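Local coordinates for BH1408 protein (Bacillus halodurans, PDB 4E0A), which probably transfers an acetyl group to a nitrogen of its substrate, as GNAT-family acetyltransferases do, at residues 14-22 against 93-101; 48-57 against 68-76. The protein carries 1 engineered substitution. One frame throughout, in Å; residues are numbered along the deposited sequence.

Contact 1 of 2, residues 14-22 against 93-101. With PO4 (phosphate ion), chain E.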
# COMPACT_ATOMS: atom_id res chain seq x y z
N VAL A 14 -2.47 3.33 25.89
CA VAL A 14 -2.30 3.32 24.44
C VAL A 14 -2.84 2.02 23.84
O VAL A 14 -3.49 2.05 22.79
CB VAL A 14 -0.84 3.55 24.06
CG1 VAL A 14 -0.61 3.30 22.55
CG2 VAL A 14 -0.42 4.97 24.47
N ALA A 15 -2.59 0.89 24.51
CA ALA A 15 -3.10 -0.40 24.03
C ALA A 15 -4.63 -0.43 23.94
O ALA A 15 -5.20 -0.96 22.98
CB ALA A 15 -2.56 -1.55 24.89
N ARG A 16 -5.28 0.13 24.95
CA ARG A 16 -6.74 0.17 25.00
C ARG A 16 -7.30 0.92 23.80
O ARG A 16 -8.25 0.47 23.14
CB ARG A 16 -7.20 0.82 26.31
CG ARG A 16 -8.72 0.97 26.43
CD ARG A 16 -9.12 1.60 27.75
NE ARG A 16 -8.68 2.99 27.87
CZ ARG A 16 -9.38 4.04 27.44
NH1 ARG A 16 -10.55 3.85 26.85
NH2 ARG A 16 -8.91 5.27 27.61
N LEU A 17 -6.70 2.07 23.50
CA LEU A 17 -7.08 2.84 22.32
C LEU A 17 -6.83 2.06 21.03
O LEU A 17 -7.66 2.08 20.13
CB LEU A 17 -6.32 4.17 22.27
CG LEU A 17 -6.95 5.37 22.99
CD1 LEU A 17 -7.60 5.02 24.31
CD2 LEU A 17 -5.87 6.43 23.19
N HIS A 18 -5.68 1.39 20.94
CA HIS A 18 -5.38 0.62 19.74
C HIS A 18 -6.44 -0.45 19.51
O HIS A 18 -6.85 -0.71 18.38
CB HIS A 18 -3.99 -0.01 19.82
CG HIS A 18 -3.61 -0.75 18.57
ND1 HIS A 18 -3.86 -2.10 18.40
CD2 HIS A 18 -3.00 -0.34 17.44
CE1 HIS A 18 -3.42 -2.48 17.22
NE2 HIS A 18 -2.89 -1.44 16.61
N THR A 19 -6.90 -1.05 20.61
CA THR A 19 -7.91 -2.10 20.55
C THR A 19 -9.26 -1.63 20.01
O THR A 19 -9.89 -2.36 19.24
CB THR A 19 -8.05 -2.81 21.91
OG1 THR A 19 -6.83 -3.51 22.18
CG2 THR A 19 -9.21 -3.81 21.90
N GLN A 20 -9.72 -0.44 20.41
CA GLN A 20 -10.94 0.13 19.84
C GLN A 20 -10.86 0.10 18.32
O GLN A 20 -11.77 -0.39 17.65
CB GLN A 20 -11.16 1.58 20.30
CG GLN A 20 -11.38 1.76 21.77
CD GLN A 20 -11.50 3.22 22.17
OE1 GLN A 20 -11.52 4.12 21.31
NE2 GLN A 20 -11.58 3.48 23.47
N VAL A 21 -9.76 0.63 17.78
CA VAL A 21 -9.60 0.70 16.34
C VAL A 21 -9.41 -0.70 15.73
O VAL A 21 -9.99 -1.01 14.69
CB VAL A 21 -8.45 1.66 15.92
CG1 VAL A 21 -8.12 1.50 14.44
CG2 VAL A 21 -8.85 3.11 16.22
N HIS A 22 -8.64 -1.55 16.41
CA HIS A 22 -8.44 -2.89 15.88
C HIS A 22 -9.75 -3.64 15.77
O HIS A 22 -10.04 -4.26 14.74
CB HIS A 22 -7.48 -3.73 16.72
CG HIS A 22 -7.10 -5.01 16.04
ND1 HIS A 22 -6.33 -5.03 14.90
CD2 HIS A 22 -7.45 -6.29 16.28
CE1 HIS A 22 -6.19 -6.28 14.49
NE2 HIS A 22 -6.85 -7.06 15.31
N ASP A 93 0.01 4.54 13.13
CA ASP A 93 -1.16 4.54 14.01
C ASP A 93 -1.56 5.97 14.35
O ASP A 93 -0.71 6.83 14.56
CB ASP A 93 -0.86 3.79 15.30
CG ASP A 93 -0.40 2.36 15.05
OD1 ASP A 93 0.84 2.14 14.95
OD2 ASP A 93 -1.27 1.48 14.93
N LEU A 94 -2.86 6.22 14.41
CA LEU A 94 -3.37 7.46 15.00
C LEU A 94 -4.78 7.22 15.50
O LEU A 94 -5.73 7.16 14.71
CB LEU A 94 -3.32 8.63 14.00
CG LEU A 94 -3.50 10.07 14.53
CD1 LEU A 94 -2.97 11.09 13.54
CD2 LEU A 94 -4.97 10.39 14.88
N CYS A 95 -4.91 7.09 16.82
CA CYS A 95 -6.18 6.73 17.43
C CYS A 95 -6.64 7.81 18.40
O CYS A 95 -5.87 8.28 19.23
CB CYS A 95 -6.06 5.41 18.18
SG CYS A 95 -5.32 4.04 17.25
N VAL A 96 -7.91 8.19 18.29
CA VAL A 96 -8.54 9.06 19.28
C VAL A 96 -9.60 8.21 19.97
O VAL A 96 -10.36 7.51 19.30
CB VAL A 96 -9.19 10.29 18.63
CG1 VAL A 96 -9.92 11.13 19.66
CG2 VAL A 96 -8.14 11.14 17.89
N ASP A 97 -9.59 8.23 21.30
CA ASP A 97 -10.54 7.47 22.12
C ASP A 97 -11.96 7.77 21.65
O ASP A 97 -12.35 8.95 21.57
CB ASP A 97 -10.36 7.91 23.59
CG ASP A 97 -11.15 7.05 24.58
OD1 ASP A 97 -12.10 6.34 24.18
OD2 ASP A 97 -10.83 7.11 25.79
N GLU A 98 -12.72 6.72 21.35
CA GLU A 98 -14.10 6.83 20.84
C GLU A 98 -14.95 7.90 21.55
O GLU A 98 -15.70 8.62 20.92
CB GLU A 98 -14.83 5.49 20.94
CG GLU A 98 -14.35 4.42 20.01
CD GLU A 98 -14.83 3.03 20.44
OE1 GLU A 98 -14.81 2.11 19.59
OE2 GLU A 98 -15.21 2.86 21.62
N THR A 99 -14.81 7.98 22.87
CA THR A 99 -15.64 8.87 23.67
C THR A 99 -15.13 10.31 23.74
O THR A 99 -15.81 11.19 24.28
CB THR A 99 -15.78 8.34 25.11
OG1 THR A 99 -14.53 8.47 25.79
CG2 THR A 99 -16.20 6.87 25.09
N ARG A 100 -13.94 10.55 23.20
CA ARG A 100 -13.33 11.88 23.28
C ARG A 100 -13.37 12.59 21.93
O ARG A 100 -12.85 13.70 21.79
CB ARG A 100 -11.90 11.79 23.79
CG ARG A 100 -11.74 11.15 25.16
CD ARG A 100 -12.58 11.88 26.21
NE ARG A 100 -12.43 13.33 26.12
CZ ARG A 100 -11.38 14.00 26.57
NH1 ARG A 100 -10.37 13.35 27.15
NH2 ARG A 100 -11.33 15.32 26.45
N ARG A 101 -13.99 11.96 20.95
CA ARG A 101 -14.05 12.52 19.60
C ARG A 101 -14.96 13.75 19.48
O ARG A 101 -15.90 13.93 20.27
CB ARG A 101 -14.45 11.45 18.59
CG ARG A 101 -13.38 10.38 18.43
CD ARG A 101 -13.89 9.17 17.67
NE ARG A 101 -12.84 8.16 17.55
CZ ARG A 101 -13.03 6.93 17.09
NH1 ARG A 101 -14.24 6.54 16.70
NH2 ARG A 101 -12.02 6.07 17.03
P PO4 E . -3.43 5.26 10.32
O1 PO4 E . -3.39 4.55 11.65
O2 PO4 E . -4.84 5.71 10.01
O3 PO4 E . -2.52 6.46 10.37
O4 PO4 E . -2.94 4.32 9.25
O HOH W 1 -14.24 -0.74 18.45
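Gln20 reaches from helix 14-22 to the turn after strand 93-96 and engages it with both polar atoms of its amide. NE2 donates to Asp97 OD1 at 3.0 Å, nearly straight (169°); the acceptor lies close to the amide plane, while the carboxylate is met from above its own. OE1 accepts the backbone N-H of Glu98, with N to OE1 2.9 Å. CG sits anti to the carbonyl carbon (chi1 -64°) and the extended chain carries the amide outward, stacked against the Glu98 carboxylate with the planes 22° apart. A leucine here would probably leave the Glu98 N-H without its mate and Asp97 OD1 with the weak bond from Thr99 N. Asp97 OD2 forms a salt bridge with Arg16, 3.2 Å from Arg16 NH2 to Asp97 OD2. Arg16 NH1 adds a weak bond to the same oxygen; Leu17 CD1 lies over one face of this guanidinium, toward its rim. A water donates to both Gln20 O (2.6 Å) and Glu98 OE1 (3.1 Å), tying the helix backbone to the turn. Over the strand the contact becomes apolar, Val21 CG2 resting on Cys95 SG at 3.8 Å. Farther back, the His18 ring turns its edge to Asp93, CD2 to OD2 3.6 Å, while its ND1 is hydrogen-bonded to Thr39. A first long helix crossing the sheet at the end of the strand that leads towards helix 105-119 is consistent with the GNAT fold, in which related enzymes bind acetyl-CoA beside this strand.

Contact 2 of 2, residues 48-57 against 68-76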
# COMPACT_ATOMS: atom_id res chain seq x y z
N ALA A 48 8.84 1.30 19.65
CA ALA A 48 8.42 2.46 18.87
C ALA A 48 8.74 3.71 19.65
O ALA A 48 9.19 4.70 19.08
CB ALA A 48 6.93 2.40 18.54
N VAL A 49 8.50 3.64 20.96
CA VAL A 49 8.79 4.75 21.85
C VAL A 49 10.28 5.15 21.83
O VAL A 49 10.62 6.34 21.79
CB VAL A 49 8.33 4.42 23.30
CG1 VAL A 49 8.85 5.47 24.30
CG2 VAL A 49 6.79 4.28 23.37
N GLN A 50 11.15 4.15 21.82
CA GLN A 50 12.58 4.36 21.97
C GLN A 50 13.35 4.26 20.66
O GLN A 50 14.56 4.48 20.63
CB GLN A 50 13.15 3.35 22.96
CG GLN A 50 12.57 3.45 24.36
CD GLN A 50 12.98 2.29 25.24
OE1 GLN A 50 13.50 1.28 24.76
NE2 GLN A 50 12.75 2.43 26.55
N GLY A 51 12.65 3.93 19.58
CA GLY A 51 13.29 3.70 18.29
C GLY A 51 14.02 4.90 17.74
O GLY A 51 13.65 6.05 18.01
N GLU A 52 15.07 4.64 16.97
CA GLU A 52 15.87 5.71 16.37
C GLU A 52 15.06 6.52 15.36
O GLU A 52 15.22 7.74 15.26
CB GLU A 52 17.11 5.14 15.69
CG GLU A 52 18.00 6.20 15.03
CD GLU A 52 19.05 5.60 14.11
OE1 GLU A 52 20.22 5.52 14.54
OE2 GLU A 52 18.70 5.22 12.97
N LYS A 53 14.20 5.84 14.62
CA LYS A 53 13.48 6.49 13.53
C LYS A 53 11.96 6.57 13.79
O LYS A 53 11.21 7.00 12.93
CB LYS A 53 13.75 5.76 12.21
CG LYS A 53 15.22 5.76 11.79
CD LYS A 53 15.58 4.46 11.06
CE LYS A 53 15.18 4.48 9.59
NZ LYS A 53 16.38 4.43 8.70
N SER A 54 11.52 6.17 14.99
CA SER A 54 10.10 6.21 15.34
C SER A 54 9.84 7.18 16.49
O SER A 54 10.75 7.49 17.27
CB SER A 54 9.60 4.81 15.70
OG SER A 54 10.33 4.31 16.82
N THR A 55 8.61 7.65 16.58
CA THR A 55 8.19 8.55 17.65
C THR A 55 6.75 8.25 18.05
O THR A 55 5.90 8.03 17.18
CB THR A 55 8.25 10.02 17.19
OG1 THR A 55 9.57 10.34 16.72
CG2 THR A 55 7.88 10.96 18.33
N VAL A 56 6.47 8.24 19.34
CA VAL A 56 5.10 8.05 19.80
C VAL A 56 4.63 9.28 20.54
O VAL A 56 5.31 9.75 21.46
CB VAL A 56 4.96 6.82 20.70
CG1 VAL A 56 3.49 6.59 21.05
CG2 VAL A 56 5.57 5.60 20.01
N LEU A 57 3.49 9.83 20.12
CA LEU A 57 2.93 11.06 20.71
C LEU A 57 1.63 10.73 21.43
O LEU A 57 0.87 9.90 20.94
CB LEU A 57 2.61 12.05 19.60
CG LEU A 57 3.82 12.58 18.83
CD1 LEU A 57 3.37 13.24 17.52
CD2 LEU A 57 4.57 13.56 19.71
N ALA A 68 -5.65 10.27 23.15
CA ALA A 68 -5.27 9.99 21.77
C ALA A 68 -3.79 9.65 21.71
O ALA A 68 -3.02 10.04 22.58
CB ALA A 68 -5.53 11.21 20.90
N TYR A 69 -3.38 8.94 20.66
CA TYR A 69 -1.95 8.75 20.45
C TYR A 69 -1.67 8.53 18.99
O TYR A 69 -2.58 8.25 18.18
CB TYR A 69 -1.42 7.55 21.24
CG TYR A 69 -1.65 6.23 20.54
CD1 TYR A 69 -2.88 5.59 20.62
CD2 TYR A 69 -0.63 5.62 19.78
CE1 TYR A 69 -3.12 4.37 19.97
CE2 TYR A 69 -0.87 4.38 19.13
CZ TYR A 69 -2.12 3.78 19.23
OH TYR A 69 -2.39 2.57 18.60
N SER A 70 -0.40 8.64 18.64
CA SER A 70 0.01 8.36 17.27
C SER A 70 1.40 7.75 17.28
O SER A 70 2.22 8.05 18.16
CB SER A 70 -0.00 9.65 16.44
OG SER A 70 0.31 9.36 15.08
N VAL A 71 1.65 6.86 16.31
CA VAL A 71 2.98 6.33 16.10
C VAL A 71 3.41 6.72 14.69
O VAL A 71 2.68 6.49 13.74
CB VAL A 71 3.00 4.80 16.19
CG1 VAL A 71 4.42 4.28 15.93
CG2 VAL A 71 2.49 4.35 17.56
N ILE A 72 4.60 7.30 14.57
CA ILE A 72 5.08 7.76 13.27
C ILE A 72 6.50 7.26 13.07
O ILE A 72 7.18 6.93 14.04
CB ILE A 72 5.03 9.30 13.13
CG1 ILE A 72 6.07 9.97 14.03
CG2 ILE A 72 3.62 9.84 13.43
CD1 ILE A 72 5.92 11.47 14.10
N HIS A 73 6.93 7.18 11.82
CA HIS A 73 8.23 6.64 11.47
C HIS A 73 8.86 7.52 10.41
O HIS A 73 8.19 7.96 9.48
CB HIS A 73 8.08 5.23 10.90
CG HIS A 73 7.32 4.30 11.79
ND1 HIS A 73 7.94 3.39 12.62
CD2 HIS A 73 5.98 4.12 11.97
CE1 HIS A 73 7.02 2.70 13.27
NE2 HIS A 73 5.83 3.12 12.89
N LEU A 74 10.16 7.77 10.55
CA LEU A 74 10.90 8.48 9.52
C LEU A 74 11.38 7.45 8.50
O LEU A 74 12.15 6.54 8.84
CB LEU A 74 12.10 9.21 10.14
CG LEU A 74 12.69 10.35 9.32
CD1 LEU A 74 11.61 11.41 9.09
CD2 LEU A 74 13.90 10.94 10.04
N VAL A 75 10.93 7.58 7.25
CA VAL A 75 11.20 6.58 6.22
C VAL A 75 12.01 7.22 5.10
O VAL A 75 11.66 8.29 4.62
CB VAL A 75 9.88 5.98 5.65
CG1 VAL A 75 10.16 5.02 4.51
CG2 VAL A 75 9.06 5.31 6.76
N GLN A 76 13.10 6.57 4.70
CA GLN A 76 13.93 7.11 3.62
C GLN A 76 14.16 6.03 2.59
O GLN A 76 14.59 4.93 2.93
CB GLN A 76 15.26 7.64 4.14
CG GLN A 76 16.15 8.25 3.06
CD GLN A 76 16.29 9.76 3.19
OE1 GLN A 76 16.14 10.50 2.21
NE2 GLN A 76 16.59 10.23 4.39
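Val56 and Val71 form the close-packed middle of this antiparallel pairing, lying side by side and pointing the same way, with CG2 to CG2 4.1 Å. Ala48, at the end of helix 42-50, closes over the same face by setting its CB on Val71 CG1, and Val56 CG1 also approaches the ring of Tyr69. Beneath these side chains the backbones are bonded in pairs: Thr55 and Ile72 exchange two hydrogen bonds, each 3.0 Å between N of one and O of the other, and Leu57 and Ser70 do likewise at 2.9 Å. On the reverse face Ile72 CG1 presses on Thr55 CB at 3.8 Å, put there by a chi1 of 69° that tucks CG1 between backbone N and carbonyl carbon; Tyr116 of helix 105-119 touches both residues. Ser54 joins helix to strand, since its OG donates to Ala48 O at 2.6 Å, pinning the turn between them, while its CB meets His73 ND1 obliquely; His73 NE2 is hydrogen-bonded to Ser92 OG on the next strand. Toward solvent the side chains loosen though the backbone does not: Leu74 N donates to Lys53 O at 2.7 Å, nearly straight (170°). The exposed Lys53, its chain kinked, passes beside the other strand so that its CE lies 3.7 Å from Leu74 O. Between these two segments the hold comes from backbone bonds and apolar packing, and no salt bridge is formed, so this part of the hairpin probably depends little on the ionisation of its side chains.

From the N terminus, helix 11-28 supplies the first half of contact 1, whose partner comes only at the end of strand 86-96 and in the turn that follows, so this contact closes a long loop. Within that span the chain runs through helix 42-50 and strand 54-62 and turns back along strand 65-77, where contact 2 closes a much shorter one; the two nest and do not cross. Their centres lie about 17 Å apart, yet they meet along neighbouring strands 65-77 and 86-96: Asp93 O receives probable hydrogen bonds from Ser70 OG and Val71 N. Contact 2 joins part of the hairpin and lays the end of helix 42-50 on it, and contact 1 fixes the first helix across the sheet.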